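Local coordinates for WipB (Legionella pneumophila, PDB 5NNY), which is a translocated effector with a serine/threonine phosphatase domain, the part described here, and targets the lysosomal nutrient-sensing machinery of the host cell, at residues 14-19 / 33-38; 91-96 / 122-127; 150-155 / 263-268; 200-205 / 231-236; 221-226 / 278-283. All blocks are in the same frame, centred on the assembly; numbering follows the deposited sequence.

Contact 1. Residues 14-19 / 33-38; sequences NALLFL and ENYAKF
The helical segments 15-19 and 33-38 run nearly antiparallel, their axes 11.3 Å apart at 158°, and large side chains fill the gap. The tight part lies around L19 and F38, which reach toward each other tip to tip. L19 has CG anti to its backbone N (chi1 -172°), and this sets its CD2 over one face of the F38 ring, 3.8 Å from the ring centroid and 15° off the normal, a CH-pi contact. L19 CD2 also meets Y35 CD2 at 3.7 Å, so one branch of L19 serves two aromatic residues. F38 pushes its far end against the start of the other helix, where its CZ comes within 3.8 Å of A15 O. Packing loosens toward L16 and Y35, both partly exposed: L16 CD1 is 4.2 Å from Y35 OH, whose polar partner is N20. Beyond, on the outer side of helix 32-42, K37 forms a salt bridge with E33. N14 caps the first helix by accepting from L17 N. Y75 and L78 of helix 64-79 pack on F38, while helix 105-117 receives A15 through F107 and I108.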
# COMPACT_ATOMS: atom_id res chain seq x y z
N ASN A 14 3.26 3.04 9.77
CA ASN A 14 3.02 3.45 11.15
C ASN A 14 1.57 3.11 11.47
O ASN A 14 0.65 3.83 11.08
CB ASN A 14 3.33 4.94 11.32
CG ASN A 14 3.16 5.43 12.77
OD1 ASN A 14 2.46 4.82 13.57
ND2 ASN A 14 3.80 6.55 13.08
N ALA A 15 1.37 2.00 12.19
CA ALA A 15 0.01 1.52 12.43
C ALA A 15 -0.74 2.44 13.39
O ALA A 15 -1.96 2.55 13.30
CB ALA A 15 0.04 0.07 12.94
N LEU A 16 -0.03 3.11 14.30
CA LEU A 16 -0.69 4.02 15.23
C LEU A 16 -1.14 5.28 14.53
O LEU A 16 -2.24 5.79 14.79
CB LEU A 16 0.25 4.40 16.39
CG LEU A 16 -0.26 5.42 17.42
CD1 LEU A 16 -1.59 5.01 18.13
CD2 LEU A 16 0.82 5.70 18.46
N LEU A 17 -0.31 5.81 13.63
CA LEU A 17 -0.74 6.92 12.79
C LEU A 17 -1.98 6.54 12.00
O LEU A 17 -2.96 7.31 11.97
CB LEU A 17 0.40 7.32 11.85
CG LEU A 17 0.12 8.36 10.76
CD1 LEU A 17 -0.42 9.69 11.31
CD2 LEU A 17 1.37 8.58 9.92
N PHE A 18 -1.98 5.35 11.37
CA PHE A 18 -3.16 4.83 10.68
C PHE A 18 -4.37 4.79 11.60
O PHE A 18 -5.45 5.29 11.24
CB PHE A 18 -2.85 3.44 10.12
CG PHE A 18 -3.86 2.93 9.10
CD1 PHE A 18 -4.56 3.80 8.28
CD2 PHE A 18 -4.09 1.58 8.97
CE1 PHE A 18 -5.47 3.31 7.35
CE2 PHE A 18 -5.00 1.08 8.04
CZ PHE A 18 -5.70 1.96 7.23
N LEU A 19 -4.22 4.21 12.79
CA LEU A 19 -5.31 4.21 13.76
C LEU A 19 -5.79 5.62 14.08
O LEU A 19 -7.00 5.87 14.13
CB LEU A 19 -4.87 3.51 15.06
CG LEU A 19 -6.02 3.30 16.05
CD1 LEU A 19 -6.80 2.06 15.68
CD2 LEU A 19 -5.52 3.17 17.48
N GLU A 33 -9.30 3.66 26.53
CA GLU A 33 -8.39 2.73 27.19
C GLU A 33 -7.76 1.76 26.19
O GLU A 33 -6.57 1.41 26.32
CB GLU A 33 -9.11 1.98 28.31
CG GLU A 33 -8.15 1.10 29.11
CD GLU A 33 -8.70 0.63 30.46
OE1 GLU A 33 -9.94 0.63 30.65
OE2 GLU A 33 -7.88 0.26 31.33
N ASN A 34 -8.52 1.35 25.17
CA ASN A 34 -7.97 0.45 24.15
C ASN A 34 -7.06 1.18 23.18
O ASN A 34 -6.10 0.59 22.65
CB ASN A 34 -9.09 -0.26 23.38
CG ASN A 34 -9.69 -1.41 24.16
OD1 ASN A 34 -9.06 -1.96 25.07
ND2 ASN A 34 -10.92 -1.79 23.81
N TYR A 35 -7.37 2.44 22.88
CA TYR A 35 -6.42 3.26 22.15
C TYR A 35 -5.09 3.34 22.90
O TYR A 35 -4.02 3.20 22.29
CB TYR A 35 -7.03 4.64 21.96
CG TYR A 35 -6.31 5.55 21.01
CD1 TYR A 35 -5.15 6.22 21.40
CD2 TYR A 35 -6.81 5.79 19.75
CE1 TYR A 35 -4.51 7.07 20.55
CE2 TYR A 35 -6.17 6.65 18.88
CZ TYR A 35 -5.01 7.28 19.29
OH TYR A 35 -4.36 8.13 18.44
N ALA A 36 -5.14 3.55 24.21
CA ALA A 36 -3.90 3.67 24.97
C ALA A 36 -3.15 2.35 24.96
O ALA A 36 -1.92 2.34 24.84
CB ALA A 36 -4.17 4.12 26.40
N LYS A 37 -3.87 1.23 25.09
CA LYS A 37 -3.23 -0.07 24.97
C LYS A 37 -2.57 -0.23 23.60
O LYS A 37 -1.45 -0.74 23.50
CB LYS A 37 -4.25 -1.20 25.20
CG LYS A 37 -4.62 -1.49 26.67
CD LYS A 37 -5.67 -2.61 26.75
CE LYS A 37 -5.95 -3.11 28.18
NZ LYS A 37 -6.58 -2.08 29.05
N PHE A 38 -3.26 0.19 22.54
CA PHE A 38 -2.71 0.09 21.19
C PHE A 38 -1.40 0.88 21.07
O PHE A 38 -0.39 0.35 20.58
CB PHE A 38 -3.75 0.61 20.18
CG PHE A 38 -3.40 0.38 18.73
CD1 PHE A 38 -2.36 1.07 18.12
CD2 PHE A 38 -4.18 -0.47 17.96
CE1 PHE A 38 -2.08 0.89 16.77
CE2 PHE A 38 -3.91 -0.67 16.64
CZ PHE A 38 -2.87 0.01 16.03

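Contact 2. Residues 91-96 / 122-127; sequences IRLIGD and FEILLS
R92 and E123 form a buried salt bridge between neighbouring parallel strands of a beta-alpha-beta unit, strand 90-93, helix 105-117 and strand 121-125, in the central sheet of this calcineurin-clan phosphoesterase domain. The two side chains lie side by side, their guanidinium and carboxylate planes 82° apart. R92 NE is 2.7 Å from E123 OE1, but the N-H points poorly at it (119°), making a weak hydrogen bond; OE1 is also held by S194. A water accepts weakly from R92 NH2 and donates to E123 OE2. With D5 paired to R92 and K191 to E123, the buried charges are probably balanced.

The backbones bond in parallel register. E123 N donates to I91 O, L93 N to E123 O at 2.8 Å and 179°, and L125 N to L93 O, each approaching almost along the C=O axis. On the sheet face opposite the charged pair, I91 CB meets F122 CB at 4.0 Å, and L93 CD2 lies near I124 CG1; helix 105-117 packs on F122 and I124. Next along, I94 CD1 touches L125 CD1 at 3.6 Å, side by side. G95, at a positive phi, turns the chain where a side chain would crowd S127. D96, close to D10, follows where relatives in the clan place metal-binding residues. A weak bond of 3.5 Å joins D96 N to S127 OG, which also caps helix 128-138 at G130 N.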
# COMPACT_ATOMS: atom_id res chain seq x y z
N ILE A 91 -11.80 6.02 1.90
CA ILE A 91 -10.45 6.19 2.44
C ILE A 91 -9.47 5.85 1.32
O ILE A 91 -9.48 4.72 0.82
CB ILE A 91 -10.20 5.26 3.64
CG1 ILE A 91 -11.37 5.34 4.63
CG2 ILE A 91 -8.90 5.60 4.31
CD1 ILE A 91 -11.60 4.03 5.38
N ARG A 92 -8.64 6.81 0.94
CA ARG A 92 -7.58 6.57 -0.04
C ARG A 92 -6.24 6.59 0.66
O ARG A 92 -5.88 7.60 1.29
CB ARG A 92 -7.59 7.62 -1.16
CG ARG A 92 -8.73 7.54 -2.12
CD ARG A 92 -8.51 8.49 -3.32
NE ARG A 92 -9.59 8.36 -4.31
CZ ARG A 92 -10.74 9.01 -4.23
NH1 ARG A 92 -10.93 9.84 -3.22
NH2 ARG A 92 -11.68 8.84 -5.15
N LEU A 93 -5.49 5.50 0.55
CA LEU A 93 -4.12 5.44 1.04
C LEU A 93 -3.15 5.73 -0.11
O LEU A 93 -3.04 4.93 -1.05
CB LEU A 93 -3.84 4.07 1.66
CG LEU A 93 -4.37 3.76 3.07
CD1 LEU A 93 -5.89 3.88 3.20
CD2 LEU A 93 -3.91 2.36 3.55
N ILE A 94 -2.45 6.86 -0.03
CA ILE A 94 -1.50 7.22 -1.08
C ILE A 94 -0.29 6.28 -1.09
O ILE A 94 0.47 6.24 -2.06
CB ILE A 94 -1.13 8.71 -0.93
CG1 ILE A 94 -1.01 9.39 -2.29
CG2 ILE A 94 0.14 8.89 -0.12
CD1 ILE A 94 -2.33 9.90 -2.83
N GLY A 95 -0.11 5.50 -0.02
CA GLY A 95 0.78 4.36 -0.08
C GLY A 95 1.68 4.27 1.13
O GLY A 95 1.44 4.88 2.18
N ASP A 96 2.74 3.48 0.95
CA ASP A 96 3.73 3.22 1.99
C ASP A 96 3.07 2.71 3.27
O ASP A 96 3.55 2.95 4.37
CB ASP A 96 4.58 4.46 2.27
CG ASP A 96 5.48 4.83 1.11
OD1 ASP A 96 5.47 4.13 0.08
OD2 ASP A 96 6.21 5.83 1.23
N PHE A 122 -12.26 1.52 1.08
CA PHE A 122 -10.87 1.98 1.07
C PHE A 122 -10.16 1.56 -0.20
O PHE A 122 -10.52 0.58 -0.85
CB PHE A 122 -10.09 1.50 2.32
CG PHE A 122 -9.83 0.00 2.39
CD1 PHE A 122 -10.80 -0.86 2.89
CD2 PHE A 122 -8.60 -0.52 2.03
CE1 PHE A 122 -10.55 -2.23 2.98
CE2 PHE A 122 -8.33 -1.88 2.11
CZ PHE A 122 -9.32 -2.74 2.59
N GLU A 123 -9.17 2.34 -0.60
CA GLU A 123 -8.33 1.94 -1.72
C GLU A 123 -6.89 2.30 -1.42
O GLU A 123 -6.61 3.26 -0.70
CB GLU A 123 -8.76 2.59 -3.05
CG GLU A 123 -8.79 4.09 -3.00
CD GLU A 123 -9.40 4.68 -4.25
OE1 GLU A 123 -8.89 5.73 -4.69
OE2 GLU A 123 -10.36 4.10 -4.80
N ILE A 124 -5.99 1.51 -2.00
CA ILE A 124 -4.56 1.55 -1.75
C ILE A 124 -3.86 1.79 -3.07
O ILE A 124 -4.00 1.00 -4.01
CB ILE A 124 -4.06 0.25 -1.11
CG1 ILE A 124 -4.84 -0.01 0.18
CG2 ILE A 124 -2.58 0.33 -0.80
CD1 ILE A 124 -4.60 -1.40 0.79
N LEU A 125 -3.10 2.88 -3.15
CA LEU A 125 -2.42 3.24 -4.38
C LEU A 125 -1.08 2.52 -4.42
O LEU A 125 -0.34 2.53 -3.44
CB LEU A 125 -2.22 4.76 -4.47
CG LEU A 125 -3.53 5.46 -4.85
CD1 LEU A 125 -3.46 6.93 -4.55
CD2 LEU A 125 -3.84 5.21 -6.32
N LEU A 126 -0.80 1.88 -5.55
CA LEU A 126 0.42 1.09 -5.69
C LEU A 126 1.66 1.94 -5.45
O LEU A 126 1.78 3.06 -5.98
CB LEU A 126 0.47 0.44 -7.08
CG LEU A 126 1.56 -0.61 -7.32
CD1 LEU A 126 1.35 -1.80 -6.38
CD2 LEU A 126 1.59 -1.08 -8.78
N SER A 127 2.59 1.41 -4.65
CA SER A 127 3.84 2.09 -4.34
C SER A 127 4.98 1.10 -4.45
O SER A 127 4.78 -0.12 -4.52
CB SER A 127 3.82 2.72 -2.92
OG SER A 127 3.75 1.74 -1.88
O HOH W 1 -12.24 5.98 -6.10

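Contact 3. Residues 150-155 / 263-268; sequences KRLGNI and DMMYRG
Segment 150-155, a weakly bonded helical turn that opens into loop, meets the regular helix 262-270 with the CA atoms of I155 and Y266 6.6 Å apart. Here a short helical turn packs on helix 262-270 within the calcineurin-clan phosphatase domain, with an apolar inner part and a polar outer end. Inside, M265, bent at chi2 and chi3, offers its CB and CG: L152 CD2 lies 3.9 Å from M265 CG, and I155 CD1 comes to 3.7 Å from M265 CB, crossing it at about a right angle. I155 has CG1 in the crowded position between backbone N and carbonyl carbon (chi1 63°), which sends CD1 to M265 and leaves CG2 for the neighbouring ring. There I155 CG2 presses on Y266 CD1 at 3.4 Å, a close contact. I131 of helix 128-138 and W286 of helix 280-286 pack on the same M265. Y266 carries the largest buried surface and spans the contact outward, its OH lying 3.7 Å from R151 CB. At the exposed end of the contact, N154 swings its amide toward that hydroxyl, and N154 ND2 donates to Y266 OH across 3.0 Å, at 166° and with the oxygen only 9° out of the amide plane.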
# COMPACT_ATOMS: atom_id res chain seq x y z
N LYS A 150 14.50 -10.15 -2.20
CA LYS A 150 15.86 -9.70 -1.93
C LYS A 150 16.25 -8.50 -2.78
O LYS A 150 16.84 -7.54 -2.28
CB LYS A 150 16.84 -10.86 -2.13
CG LYS A 150 18.23 -10.56 -1.59
CD LYS A 150 19.10 -11.81 -1.63
CE LYS A 150 19.20 -12.38 -3.04
NZ LYS A 150 19.64 -11.34 -4.04
N ARG A 151 15.92 -8.52 -4.08
CA ARG A 151 16.34 -7.44 -4.97
C ARG A 151 15.59 -6.15 -4.67
O ARG A 151 16.18 -5.07 -4.60
CB ARG A 151 16.18 -7.85 -6.44
CG ARG A 151 16.78 -9.21 -6.84
CD ARG A 151 17.69 -9.16 -8.08
NE ARG A 151 17.00 -8.93 -9.36
CZ ARG A 151 16.59 -9.88 -10.20
NH1 ARG A 151 16.00 -9.55 -11.35
NH2 ARG A 151 16.76 -11.16 -9.91
N LEU A 152 14.27 -6.24 -4.47
CA LEU A 152 13.52 -5.05 -4.07
C LEU A 152 13.98 -4.52 -2.72
O LEU A 152 13.99 -3.30 -2.50
CB LEU A 152 12.03 -5.36 -4.04
CG LEU A 152 11.47 -5.64 -5.44
CD1 LEU A 152 9.98 -5.96 -5.32
CD2 LEU A 152 11.72 -4.42 -6.36
N GLY A 153 14.35 -5.40 -1.80
CA GLY A 153 14.84 -4.96 -0.50
C GLY A 153 16.15 -4.20 -0.57
O GLY A 153 16.51 -3.51 0.39
N ASN A 154 16.89 -4.34 -1.68
CA ASN A 154 18.13 -3.61 -1.88
C ASN A 154 17.91 -2.12 -2.13
O ASN A 154 18.88 -1.35 -2.06
CB ASN A 154 18.91 -4.17 -3.07
CG ASN A 154 19.56 -5.50 -2.79
OD1 ASN A 154 19.76 -5.89 -1.64
ND2 ASN A 154 19.91 -6.22 -3.86
N ILE A 155 16.70 -1.70 -2.48
CA ILE A 155 16.49 -0.31 -2.91
C ILE A 155 15.62 0.47 -1.96
O ILE A 155 15.28 1.62 -2.26
CB ILE A 155 15.92 -0.23 -4.34
CG1 ILE A 155 14.53 -0.88 -4.40
CG2 ILE A 155 16.89 -0.87 -5.31
CD1 ILE A 155 13.93 -0.91 -5.79
N ASP A 263 15.63 -4.50 -12.92
CA ASP A 263 16.51 -3.43 -13.39
C ASP A 263 15.74 -2.11 -13.48
O ASP A 263 16.31 -1.03 -13.25
CB ASP A 263 17.13 -3.81 -14.74
CG ASP A 263 16.09 -4.06 -15.83
OD1 ASP A 263 15.49 -5.16 -15.87
OD2 ASP A 263 15.87 -3.14 -16.66
N MET A 264 14.46 -2.17 -13.83
CA MET A 264 13.63 -0.96 -13.85
C MET A 264 13.54 -0.35 -12.46
O MET A 264 13.50 0.88 -12.31
CB MET A 264 12.23 -1.28 -14.36
CG MET A 264 12.15 -1.78 -15.77
SD MET A 264 10.44 -2.26 -16.04
CE MET A 264 10.51 -3.23 -17.53
N MET A 265 13.50 -1.18 -11.43
CA MET A 265 13.32 -0.65 -10.08
C MET A 265 14.62 -0.08 -9.53
O MET A 265 14.61 0.91 -8.79
CB MET A 265 12.76 -1.76 -9.16
CG MET A 265 11.45 -2.33 -9.68
SD MET A 265 10.21 -1.04 -9.93
CE MET A 265 9.49 -0.95 -8.29
N TYR A 266 15.76 -0.67 -9.88
CA TYR A 266 17.03 -0.06 -9.49
C TYR A 266 17.18 1.31 -10.14
O TYR A 266 17.56 2.29 -9.49
CB TYR A 266 18.22 -0.94 -9.89
CG TYR A 266 18.42 -2.18 -9.04
CD1 TYR A 266 18.93 -2.06 -7.74
CD2 TYR A 266 18.14 -3.45 -9.53
CE1 TYR A 266 19.13 -3.18 -6.95
CE2 TYR A 266 18.35 -4.59 -8.74
CZ TYR A 266 18.84 -4.44 -7.45
OH TYR A 266 19.05 -5.54 -6.64
N ARG A 267 16.90 1.40 -11.44
CA ARG A 267 17.02 2.68 -12.12
C ARG A 267 15.95 3.64 -11.63
O ARG A 267 16.18 4.86 -11.55
CB ARG A 267 16.94 2.49 -13.63
CG ARG A 267 18.22 1.88 -14.23
CD ARG A 267 18.10 1.69 -15.73
NE ARG A 267 17.25 0.57 -16.10
CZ ARG A 267 16.09 0.66 -16.73
NH1 ARG A 267 15.41 -0.43 -17.03
NH2 ARG A 267 15.61 1.85 -17.09
N GLY A 268 14.77 3.11 -11.30
CA GLY A 268 13.75 3.94 -10.68
C GLY A 268 14.23 4.53 -9.37
O GLY A 268 14.14 5.74 -9.14

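Contact 4. Residues 200-205 / 231-236; sequences DANEIK and ESAVDL
N202 OD1 is gripped by two donors: A233 N, 3.0 Å away and almost straight at 174°, and a water 2.9 Å away. The A233 N-H arrives nearly along the C=O axis. That water in turn accepts from V234 N, so one amide oxygen serves two N-H groups in the first turn of helix 233-253, one directly and one through water. CG of N202 stands anti to its backbone N (chi1 -172°), which carries the amide across to the helix, and ND2 on its other arm donates to K299 O. S232, the N-cap, completes the end through its OG, which accepts from D235 N. N202 and E203 face D198 as a G1 beta bulge leading into strand 203-208. Farther along, I204 CB rests 3.9 Å from A233 CB, and its CG2 touches L236 CD2 at 4.1 Å. The chemistry implies a helix start satisfied from both its own N-cap and the strand hairpin, with the amide dipole of N202 probably favourable to the positive end of the helix.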
# COMPACT_ATOMS: atom_id res chain seq x y z
N ASP A 200 -20.27 17.29 -13.76
CA ASP A 200 -20.93 18.54 -14.15
C ASP A 200 -19.91 19.63 -14.44
O ASP A 200 -20.12 20.46 -15.33
CB ASP A 200 -21.90 19.00 -13.05
CG ASP A 200 -23.21 18.23 -13.05
OD1 ASP A 200 -23.38 17.32 -13.89
OD2 ASP A 200 -24.08 18.54 -12.20
N ALA A 201 -18.81 19.64 -13.69
CA ALA A 201 -17.78 20.65 -13.88
C ALA A 201 -16.73 20.23 -14.89
O ALA A 201 -15.82 21.03 -15.18
CB ALA A 201 -17.12 20.97 -12.54
N ASN A 202 -16.82 19.02 -15.44
CA ASN A 202 -15.80 18.52 -16.35
C ASN A 202 -14.42 18.65 -15.69
O ASN A 202 -13.48 19.19 -16.27
CB ASN A 202 -15.85 19.26 -17.70
CG ASN A 202 -14.94 18.66 -18.75
OD1 ASN A 202 -14.67 17.45 -18.74
ND2 ASN A 202 -14.44 19.50 -19.65
N GLU A 203 -14.33 18.19 -14.45
CA GLU A 203 -13.12 18.27 -13.66
C GLU A 203 -12.83 16.92 -13.03
O GLU A 203 -13.75 16.19 -12.65
CB GLU A 203 -13.25 19.37 -12.58
CG GLU A 203 -12.01 19.60 -11.73
CD GLU A 203 -11.98 18.74 -10.46
OE1 GLU A 203 -12.97 18.04 -10.16
OE2 GLU A 203 -10.94 18.77 -9.75
N ILE A 204 -11.54 16.58 -12.92
CA ILE A 204 -11.14 15.31 -12.32
C ILE A 204 -9.89 15.52 -11.47
O ILE A 204 -9.01 16.31 -11.83
CB ILE A 204 -10.94 14.23 -13.40
CG1 ILE A 204 -10.73 12.84 -12.76
CG2 ILE A 204 -9.79 14.61 -14.36
CD1 ILE A 204 -10.56 11.74 -13.79
N LYS A 205 -9.86 14.87 -10.31
CA LYS A 205 -8.68 14.82 -9.46
C LYS A 205 -8.11 13.41 -9.59
O LYS A 205 -8.83 12.44 -9.32
CB LYS A 205 -9.01 15.10 -8.00
CG LYS A 205 -9.68 16.43 -7.72
CD LYS A 205 -9.86 16.64 -6.22
CE LYS A 205 -11.08 17.51 -5.93
NZ LYS A 205 -11.10 17.99 -4.52
N GLU A 231 -11.05 12.73 -23.95
CA GLU A 231 -11.93 13.71 -24.57
C GLU A 231 -12.69 14.54 -23.55
O GLU A 231 -13.27 15.57 -23.92
CB GLU A 231 -12.89 13.01 -25.53
CG GLU A 231 -12.21 12.50 -26.78
CD GLU A 231 -11.29 13.54 -27.40
OE1 GLU A 231 -11.81 14.58 -27.86
OE2 GLU A 231 -10.05 13.34 -27.39
N SER A 232 -12.69 14.13 -22.29
CA SER A 232 -13.39 14.81 -21.20
C SER A 232 -12.90 14.20 -19.90
O SER A 232 -12.22 13.16 -19.90
CB SER A 232 -14.91 14.66 -21.32
OG SER A 232 -15.32 13.32 -21.10
N ALA A 233 -13.25 14.84 -18.78
CA ALA A 233 -12.93 14.27 -17.47
C ALA A 233 -13.60 12.91 -17.28
O ALA A 233 -12.99 11.98 -16.75
CB ALA A 233 -13.36 15.22 -16.35
N VAL A 234 -14.87 12.79 -17.71
CA VAL A 234 -15.58 11.52 -17.66
C VAL A 234 -14.87 10.47 -18.50
O VAL A 234 -14.75 9.31 -18.09
CB VAL A 234 -17.05 11.71 -18.11
CG1 VAL A 234 -17.63 10.40 -18.59
CG2 VAL A 234 -17.90 12.27 -16.96
N ASP A 235 -14.38 10.86 -19.68
CA ASP A 235 -13.69 9.88 -20.53
C ASP A 235 -12.39 9.42 -19.90
O ASP A 235 -12.03 8.24 -19.99
CB ASP A 235 -13.43 10.47 -21.92
CG ASP A 235 -14.32 9.86 -22.98
OD1 ASP A 235 -15.26 9.13 -22.60
OD2 ASP A 235 -14.08 10.11 -24.18
N LEU A 236 -11.65 10.33 -19.28
CA LEU A 236 -10.40 9.95 -18.62
C LEU A 236 -10.67 8.99 -17.47
O LEU A 236 -9.94 8.01 -17.27
CB LEU A 236 -9.66 11.19 -18.13
CG LEU A 236 -8.23 10.94 -17.64
CD1 LEU A 236 -7.32 10.50 -18.79
CD2 LEU A 236 -7.66 12.16 -16.92
O HOH W 2 -16.47 15.30 -18.06

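Contact 5. Residues 221-226 / 278-283; sequences ARKFKV and DEVVAA
K223, in the last turn of helix 214-224, has by far the largest buried surface, and V281 and D278 follow it. The lysine chain starts with CG anti to the backbone N (chi1 172°), bends at chi2 (90°), and then extends toward the start of helix 280-286. At its tip, K223 NZ donates to D278 O at 2.9 Å, approaching in the carbonyl plane on a lone pair. The carboxylate of D278 lies apart from the ammonium, K223 NZ being 5.8 Å from D278 OD2, and its OD1 is bonded to S276; a mild electrostatic attraction is nevertheless likely. D278 thus takes part through its backbone carbonyl, with CB near the ammonium.

The stem of the lysine supplies the apolar part. K223 CB packs on V280 CG1 at 3.6 Å, the two side chains sliding past each other in opposite directions, and K223 CE lies 4.4 Å from V281 CG2. V281 CG2 is also 4.4 Å from F224 CE2, a loose touch at the buried end, where I243 and K246 of helix 233-253 and L259 also pack on the phenylalanine.

Just beyond, K225 adopts a positive phi (64°), with V226 N bonded back to A221 O and K225 N to R222 O. The contact therefore joins a helix C-terminus closed by a Schellman motif to the 3-10 turn that leads into helix 280-286, within the phosphoesterase domain.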
# COMPACT_ATOMS: atom_id res chain seq x y z
N ALA A 221 -2.46 2.76 -20.25
CA ALA A 221 -3.49 2.20 -21.13
C ALA A 221 -2.85 1.34 -22.22
O ALA A 221 -3.35 0.25 -22.53
CB ALA A 221 -4.32 3.33 -21.74
N ARG A 222 -1.74 1.80 -22.80
CA ARG A 222 -1.02 1.02 -23.80
C ARG A 222 -0.48 -0.28 -23.21
O ARG A 222 -0.61 -1.35 -23.81
CB ARG A 222 0.11 1.84 -24.40
CG ARG A 222 0.97 1.05 -25.38
CD ARG A 222 2.04 1.91 -26.06
NE ARG A 222 1.54 2.55 -27.27
CZ ARG A 222 1.54 3.86 -27.47
NH1 ARG A 222 1.07 4.36 -28.61
NH2 ARG A 222 2.03 4.67 -26.54
N LYS A 223 0.14 -0.21 -22.03
CA LYS A 223 0.70 -1.40 -21.39
C LYS A 223 -0.36 -2.46 -21.14
O LYS A 223 -0.12 -3.65 -21.35
CB LYS A 223 1.39 -1.00 -20.08
CG LYS A 223 1.85 -2.17 -19.20
CD LYS A 223 3.25 -2.58 -19.55
CE LYS A 223 3.89 -3.42 -18.45
NZ LYS A 223 5.25 -3.84 -18.88
N PHE A 224 -1.55 -2.05 -20.69
CA PHE A 224 -2.64 -2.97 -20.39
C PHE A 224 -3.58 -3.22 -21.56
O PHE A 224 -4.56 -3.96 -21.40
CB PHE A 224 -3.42 -2.45 -19.19
CG PHE A 224 -2.67 -2.58 -17.91
CD1 PHE A 224 -2.47 -3.83 -17.33
CD2 PHE A 224 -2.13 -1.46 -17.29
CE1 PHE A 224 -1.75 -3.96 -16.15
CE2 PHE A 224 -1.41 -1.58 -16.11
CZ PHE A 224 -1.23 -2.84 -15.54
N LYS A 225 -3.29 -2.63 -22.73
CA LYS A 225 -4.01 -2.91 -23.97
C LYS A 225 -5.48 -2.50 -23.87
O LYS A 225 -6.39 -3.26 -24.21
CB LYS A 225 -3.88 -4.38 -24.38
CG LYS A 225 -2.43 -4.83 -24.60
CD LYS A 225 -2.32 -6.32 -24.96
CE LYS A 225 -2.80 -6.59 -26.38
NZ LYS A 225 -2.63 -8.03 -26.75
N VAL A 226 -5.71 -1.28 -23.39
CA VAL A 226 -7.06 -0.72 -23.31
C VAL A 226 -7.03 0.62 -24.03
O VAL A 226 -5.98 1.26 -24.13
CB VAL A 226 -7.54 -0.58 -21.85
CG1 VAL A 226 -7.73 -1.95 -21.22
CG2 VAL A 226 -6.56 0.26 -21.04
N ASP A 278 7.53 -0.47 -21.82
CA ASP A 278 7.42 -1.58 -20.87
C ASP A 278 7.72 -1.17 -19.43
O ASP A 278 7.43 -1.93 -18.50
CB ASP A 278 8.34 -2.74 -21.29
CG ASP A 278 9.82 -2.36 -21.33
OD1 ASP A 278 10.14 -1.23 -21.77
OD2 ASP A 278 10.66 -3.19 -20.93
N GLU A 279 8.29 0.01 -19.24
CA GLU A 279 8.70 0.50 -17.93
C GLU A 279 7.64 1.38 -17.28
O GLU A 279 7.91 1.98 -16.22
CB GLU A 279 10.01 1.29 -18.05
CG GLU A 279 11.13 0.51 -18.73
CD GLU A 279 12.43 1.33 -18.89
OE1 GLU A 279 13.50 0.83 -18.47
OE2 GLU A 279 12.37 2.46 -19.42
N VAL A 280 6.46 1.50 -17.87
CA VAL A 280 5.52 2.55 -17.47
C VAL A 280 4.98 2.31 -16.06
O VAL A 280 4.71 3.25 -15.31
CB VAL A 280 4.39 2.70 -18.50
CG1 VAL A 280 3.44 1.50 -18.49
CG2 VAL A 280 3.62 4.00 -18.24
N VAL A 281 4.86 1.04 -15.64
CA VAL A 281 4.44 0.79 -14.26
C VAL A 281 5.55 1.24 -13.30
O VAL A 281 5.29 1.93 -12.31
CB VAL A 281 4.06 -0.69 -14.05
CG1 VAL A 281 3.77 -0.97 -12.58
CG2 VAL A 281 2.82 -1.05 -14.87
N ALA A 282 6.80 0.88 -13.60
CA ALA A 282 7.90 1.38 -12.78
C ALA A 282 7.93 2.91 -12.78
O ALA A 282 8.08 3.54 -11.73
CB ALA A 282 9.24 0.80 -13.28
N ALA A 283 7.77 3.52 -13.96
CA ALA A 283 7.77 4.98 -14.06
C ALA A 283 6.66 5.59 -13.21
O ALA A 283 6.85 6.62 -12.55
CB ALA A 283 7.64 5.39 -15.52

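Contact 2 lies in the core, its centre about 5 Å from that of the chain, and pairs strands through backbone bonds and a buried charge pair; the others lie farther out and rely mainly on side chains. Contact 4 reaches the same sheet nearer its other edge, at strand 203-208, where an asparagine and water join strand to helix. Contact 1, held across its helices by packing and a CH-pi contact, touches contact 2 where F18 CZ meets L93 CD2. Contacts 3 and 5 use successive helices, 262-270 and 280-286, which meet through the R267-E279 salt bridge and M264 packing; each combines apolar packing with a single polar bond. Contacts 1 and 3 lie on opposite sides of the centre.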